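Local coordinates for protein oxygen-independent coproporphyrinogen III oxidase (Escherichia coli, PDB 1OLT) that catalyses the anaerobic oxidative decarboxylation of two propionate groups of coproporphyrinogen III to give protoporphyrinogen IX, using a [4Fe-4S] cluster and S-adenosylmethionine, at residues F32-E38 and L357-A362; G113-Y117 and I144-P148. One frame throughout, in Å; residues are numbered along the deposited sequence. Where two conformers were deposited one is given.

Contact 1. Residues F32-E38 and L357-A362; sequences FSEDFGE and LWRGIA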
# COMPACT_ATOMS: atom_id res chain seq x y z
N PHE A 32 17.35 -4.22 -4.29
CA PHE A 32 17.94 -3.02 -3.66
C PHE A 32 19.34 -3.39 -3.20
O PHE A 32 19.54 -4.47 -2.71
CB PHE A 32 17.11 -2.50 -2.45
CG PHE A 32 15.73 -1.91 -2.79
CD1 PHE A 32 15.21 -1.92 -4.07
CD2 PHE A 32 14.93 -1.41 -1.78
CE1 PHE A 32 13.92 -1.41 -4.33
CE2 PHE A 32 13.66 -0.89 -2.04
CZ PHE A 32 13.17 -0.89 -3.33
N SER A 33 20.31 -2.51 -3.36
CA SER A 33 21.68 -2.79 -3.01
C SER A 33 22.27 -1.68 -2.10
O SER A 33 22.04 -0.50 -2.28
CB SER A 33 22.49 -2.92 -4.28
OG SER A 33 23.85 -2.64 -4.06
N GLU A 34 23.10 -2.09 -1.15
CA GLU A 34 23.73 -1.18 -0.21
C GLU A 34 24.80 -0.33 -0.86
O GLU A 34 25.30 0.58 -0.25
CB GLU A 34 24.28 -1.95 0.98
CG GLU A 34 23.16 -2.63 1.78
CD GLU A 34 23.67 -3.42 2.99
OE1 GLU A 34 24.73 -3.05 3.52
OE2 GLU A 34 23.00 -4.41 3.39
N ASP A 35 25.13 -0.64 -2.12
CA ASP A 35 26.06 0.12 -2.91
C ASP A 35 25.49 1.45 -3.38
O ASP A 35 26.23 2.35 -3.69
CB ASP A 35 26.47 -0.71 -4.12
CG ASP A 35 27.43 -1.87 -3.76
OD1 ASP A 35 28.10 -1.78 -2.69
OD2 ASP A 35 27.59 -2.89 -4.50
N PHE A 36 24.17 1.54 -3.43
CA PHE A 36 23.44 2.78 -3.72
C PHE A 36 23.60 3.77 -2.57
O PHE A 36 23.05 3.60 -1.46
CB PHE A 36 21.95 2.49 -3.96
CG PHE A 36 21.16 3.68 -4.44
CD1 PHE A 36 20.67 4.63 -3.56
CD2 PHE A 36 20.86 3.83 -5.80
CE1 PHE A 36 19.90 5.74 -4.01
CE2 PHE A 36 20.11 4.95 -6.25
CZ PHE A 36 19.65 5.89 -5.35
N GLY A 37 24.34 4.80 -2.86
CA GLY A 37 24.74 5.74 -1.85
C GLY A 37 24.16 7.13 -2.04
O GLY A 37 23.25 7.41 -2.85
N GLU A 38 24.75 8.03 -1.28
CA GLU A 38 24.27 9.37 -1.15
C GLU A 38 24.35 10.10 -2.43
O GLU A 38 23.49 10.91 -2.71
CB GLU A 38 25.10 10.08 -0.12
CG GLU A 38 24.64 11.47 0.20
CD GLU A 38 23.22 11.54 0.75
OE1 GLU A 38 22.62 10.53 1.20
OE2 GLU A 38 22.72 12.66 0.75
N LEU A 357 19.82 6.66 4.81
CA LEU A 357 19.87 5.92 3.54
C LEU A 357 20.69 4.66 3.70
O LEU A 357 21.86 4.71 4.09
CB LEU A 357 20.45 6.77 2.41
CG LEU A 357 20.64 6.05 1.06
CD1 LEU A 357 19.39 5.64 0.47
CD2 LEU A 357 21.37 6.99 0.10
N TRP A 358 20.06 3.54 3.37
CA TRP A 358 20.62 2.20 3.55
C TRP A 358 20.94 1.53 2.22
O TRP A 358 22.07 1.10 1.97
CB TRP A 358 19.63 1.36 4.32
CG TRP A 358 19.99 -0.05 4.51
CD1 TRP A 358 21.23 -0.56 4.68
CD2 TRP A 358 19.09 -1.13 4.57
NE1 TRP A 358 21.15 -1.92 4.85
CE2 TRP A 358 19.86 -2.31 4.76
CE3 TRP A 358 17.69 -1.25 4.49
CZ2 TRP A 358 19.29 -3.57 4.84
CZ3 TRP A 358 17.11 -2.49 4.60
CH2 TRP A 358 17.91 -3.65 4.77
N ARG A 359 19.94 1.41 1.38
CA ARG A 359 20.10 0.71 0.12
C ARG A 359 19.14 1.23 -0.92
O ARG A 359 18.22 1.96 -0.60
CB ARG A 359 19.86 -0.78 0.32
CG ARG A 359 18.53 -1.08 0.92
CD ARG A 359 18.27 -2.60 1.15
NE ARG A 359 16.90 -2.86 1.49
CZ ARG A 359 16.29 -4.05 1.35
NH1 ARG A 359 16.94 -5.07 0.83
NH2 ARG A 359 15.00 -4.21 1.73
N GLY A 360 19.36 0.86 -2.18
CA GLY A 360 18.45 1.24 -3.23
C GLY A 360 18.89 0.78 -4.60
O GLY A 360 19.80 -0.02 -4.73
N ILE A 361 18.24 1.31 -5.64
CA ILE A 361 18.55 0.99 -7.04
C ILE A 361 18.29 2.17 -7.97
O ILE A 361 17.27 2.84 -7.85
CB ILE A 361 17.67 -0.21 -7.51
CG1 ILE A 361 18.06 -0.64 -8.97
CG2 ILE A 361 16.23 0.13 -7.46
CD1 ILE A 361 17.99 -2.09 -9.13
N ALA A 362 19.20 2.40 -8.92
CA ALA A 362 18.96 3.34 -10.01
C ALA A 362 18.42 2.46 -11.14
O ALA A 362 19.13 1.61 -11.61
CB ALA A 362 20.26 3.99 -10.44
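L357 sends CD2 against the backbone ahead of helix 38-45, 3.5 Å from G37 C, while its CD1 lies at the edge of the F36 ring. W358 follows, its indole beside the E34 side chain with ring and carboxylate planes 45° apart; E34 CA makes a CA-H...O contact with W358 O. R359 runs extended past F32, CD 3.8 Å from F32 CB. The rim of the W358 indole (CH2) lies over one face of its guanidinium; F32 lies on the opposite face, its ring 75° from the guanidinium plane. Q338, which also accepts R359 NH2, pairs with both W358 and R359 in a classic beta bulge on this outer strand of the three-stranded antiparallel sheet. At G360 the loop joins by a single antiparallel bridge, S33 N to G360 O (2.9 Å) and G360 N to S33 O (3.0 Å). S33 O also accepts F36 N, closing a type I turn. F36, whose CG is turned away from its own N (chi1 -172°), packs its ring against the G360-A362 backbone, CB 3.4 Å from G360 O; cutting it back to an alanine is likely to open a gap there and leave L357 CD1 without its ring neighbour. A362 CB meets F36 CE2.

Contact 2. Residues G113-Y117 and I144-P148; sequences GTPTY and IEVDP. With SAM (S-adenosylmethionine), chain C; SF4 (iron/sulfur cluster), chain B; SAM (S-adenosylmethionine), chain D.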
# COMPACT_ATOMS: atom_id res chain seq x y z
N GLY A 113 3.06 -0.22 11.31
CA GLY A 113 3.00 0.41 12.57
C GLY A 113 1.70 1.10 12.75
O GLY A 113 0.81 1.01 11.90
N THR A 114 1.58 1.86 13.84
CA THR A 114 0.38 2.53 14.19
C THR A 114 0.62 4.03 14.33
O THR A 114 1.08 4.50 15.39
CB THR A 114 -0.16 1.99 15.50
OG1 THR A 114 -0.45 0.60 15.45
CG2 THR A 114 -1.52 2.63 15.78
N PRO A 115 0.35 4.81 13.29
CA PRO A 115 0.51 6.27 13.39
C PRO A 115 -0.19 6.92 14.56
O PRO A 115 0.40 7.86 15.10
CB PRO A 115 -0.04 6.78 12.05
CG PRO A 115 0.27 5.63 11.09
CD PRO A 115 0.06 4.40 11.91
N THR A 116 -1.36 6.42 14.93
CA THR A 116 -2.10 6.92 16.08
C THR A 116 -1.61 6.45 17.45
O THR A 116 -2.25 6.75 18.47
CB THR A 116 -3.62 6.71 15.91
OG1 THR A 116 -3.96 5.34 15.59
CG2 THR A 116 -4.08 7.53 14.80
N TYR A 117 -0.48 5.75 17.46
CA TYR A 117 0.30 5.59 18.67
C TYR A 117 0.75 6.97 19.20
O TYR A 117 0.89 7.17 20.43
CB TYR A 117 1.53 4.76 18.37
CG TYR A 117 2.32 4.33 19.60
CD1 TYR A 117 3.28 5.18 20.22
CD2 TYR A 117 2.16 3.04 20.14
CE1 TYR A 117 4.01 4.75 21.35
CE2 TYR A 117 2.87 2.61 21.26
CZ TYR A 117 3.80 3.47 21.87
OH TYR A 117 4.49 3.01 22.96
N ILE A 144 -3.77 8.98 6.98
CA ILE A 144 -3.16 8.32 8.12
C ILE A 144 -3.90 7.00 8.34
O ILE A 144 -5.11 6.88 8.07
CB ILE A 144 -3.28 9.22 9.37
CG1 ILE A 144 -2.58 8.64 10.61
CG2 ILE A 144 -4.74 9.49 9.72
CD1 ILE A 144 -2.49 9.57 11.78
N GLU A 145 -3.17 6.03 8.87
CA GLU A 145 -3.72 4.76 9.32
C GLU A 145 -3.96 4.73 10.81
O GLU A 145 -3.19 5.28 11.59
CB GLU A 145 -2.79 3.64 8.91
CG GLU A 145 -2.43 3.72 7.42
CD GLU A 145 -1.70 2.54 6.88
OE1 GLU A 145 -2.17 1.38 7.16
OE2 GLU A 145 -0.66 2.76 6.17
N VAL A 146 -5.04 4.07 11.21
CA VAL A 146 -5.58 4.20 12.56
C VAL A 146 -5.91 2.82 13.08
O VAL A 146 -6.62 2.08 12.44
CB VAL A 146 -6.90 5.03 12.58
CG1 VAL A 146 -7.44 5.12 14.00
CG2 VAL A 146 -6.65 6.43 12.06
N ASP A 147 -5.39 2.47 14.24
CA ASP A 147 -5.80 1.26 14.97
C ASP A 147 -6.99 1.65 15.89
O ASP A 147 -6.87 2.55 16.72
CB ASP A 147 -4.60 0.82 15.81
CG ASP A 147 -4.89 -0.35 16.74
OD1 ASP A 147 -5.84 -1.13 16.51
OD2 ASP A 147 -4.12 -0.57 17.72
N PRO A 148 -8.14 0.98 15.77
CA PRO A 148 -9.33 1.40 16.54
C PRO A 148 -9.35 0.79 17.99
O PRO A 148 -10.38 0.16 18.42
CB PRO A 148 -10.45 0.84 15.73
CG PRO A 148 -9.83 -0.53 15.23
CD PRO A 148 -8.42 -0.14 14.87
N SAM C . -1.56 -0.41 12.79
CA SAM C . -2.92 -0.14 12.33
C SAM C . -3.89 -1.31 12.55
O SAM C . -3.42 -2.48 12.72
OXT SAM C . -5.06 -0.98 12.60
CB SAM C . -2.81 0.14 10.82
CG SAM C . -2.85 -0.96 9.80
SD SAM C . -1.42 -2.01 9.72
CE SAM C . -0.03 -0.88 9.51
C5' SAM C . -1.41 -2.48 7.91
C4' SAM C . -2.28 -3.69 7.42
O4' SAM C . -1.53 -4.80 6.97
C3' SAM C . -3.14 -4.29 8.51
O3' SAM C . -4.26 -3.49 8.88
C2' SAM C . -3.46 -5.69 7.97
O2' SAM C . -4.71 -5.70 7.28
C1' SAM C . -2.36 -5.94 6.97
N9 SAM C . -1.52 -7.08 7.30
C8 SAM C . -0.56 -7.10 8.28
N7 SAM C . 0.03 -8.29 8.28
C5 SAM C . -0.54 -9.04 7.29
C6 SAM C . -0.31 -10.35 6.83
N6 SAM C . 0.62 -11.15 7.35
N1 SAM C . -1.07 -10.80 5.79
C2 SAM C . -2.05 -9.98 5.22
N3 SAM C . -2.26 -8.72 5.65
C4 SAM C . -1.52 -8.27 6.68
FE1 SF4 B . 0.60 -3.02 14.74
FE2 SF4 B . 0.45 -4.80 12.77
FE3 SF4 B . -1.26 -2.92 13.09
FE4 SF4 B . -1.17 -4.75 14.60
S1 SF4 B . -1.74 -5.02 12.39
S2 SF4 B . -1.53 -2.68 15.34
S3 SF4 B . 0.87 -5.11 14.93
S4 SF4 B . 0.84 -2.73 12.57
N SAM D . 2.31 -4.49 3.32
CA SAM D . 1.05 -5.12 3.74
C SAM D . 0.98 -6.60 3.30
O SAM D . 0.82 -7.55 4.10
OXT SAM D . 1.08 -6.96 2.11
CB SAM D . -0.16 -4.30 3.22
CG SAM D . -0.34 -2.88 3.83
SD SAM D . 0.08 -1.50 2.71
CE SAM D . -1.56 -1.02 2.07
C5' SAM D . 0.49 0.00 3.67
C4' SAM D . 1.73 -0.20 4.53
O4' SAM D . 2.82 -0.34 3.64
C3' SAM D . 2.09 1.00 5.42
O3' SAM D . 1.27 1.07 6.57
C2' SAM D . 3.55 0.73 5.63
O2' SAM D . 3.72 -0.33 6.53
C1' SAM D . 3.99 0.26 4.23
N9 SAM D . 4.42 1.35 3.38
C8 SAM D . 3.64 2.16 2.63
N7 SAM D . 4.46 3.09 1.99
C5 SAM D . 5.70 2.86 2.33
C6 SAM D . 6.88 3.47 2.01
N6 SAM D . 6.97 4.48 1.17
N1 SAM D . 8.00 2.97 2.58
C2 SAM D . 7.96 1.93 3.43
N3 SAM D . 6.81 1.34 3.77
C4 SAM D . 5.70 1.79 3.22
O HOH W 1 -1.31 -0.15 18.03
O HOH W 2 -4.62 3.98 17.58
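T116 and V146 mark the closest backbone approach, 5.6 Å between their CA atoms, where the 3-10 turn 115-117 passes the end of strand 140-146. Y117 N bonds to T114 O to close the turn, and a cis peptide precedes G113. P115 packs its ring on the strand, CB pressed to 3.5 Å from I144 CG1 and CD close to E145 O. T116 CG2 touches both I144 CD1 and V146 CG2. Chi1 of 52° sets T116 OG1 between its own N and carbonyl carbon, where it receives a weak bond from D147 N (3.5 Å) and meets a water that donates to D147 O. T114 CG2 leans on D147 CB at 3.6 Å; its OG1 shares a second water with D147 OD2, while R149 pairs with D147 OD1. T114 OG1 also lies 3.1 Å from N of the cluster-bound S-adenosylmethionine. E145 reaches both bound molecules: OE2 accepts O3' of the other S-adenosylmethionine at 2.6 Å and also bonds H109, while OE1 lies near CG of the cluster-bound one. The loop after strand 105-112 and the C-terminal end of strand 140-146 thus form part of the radical SAM active site, where S-adenosylmethionine chelates a cluster iron.

Overall arrangement
Contact 2 is wholly buried in the radical SAM core, whereas contact 1 is partly buried, farther from the centre of the chain and with exposed residues at its margin. Their centres lie 29 Å apart and their nearest atoms about 16 Å, so they do not touch; they share no strand. Contact 1 joins an N-terminal loop to a small antiparallel sheet through paired backbone bonds and aromatic packing. Contact 2 instead links the loop after one parallel strand to the end of the next by threonine and proline packing, waters and bound groups. S-adenosylmethionine relates them loosely: the side chains of F32 and I329 lie about 4 Å apart, and I329, like E145, binds the S-adenosylmethionine not bound to the cluster.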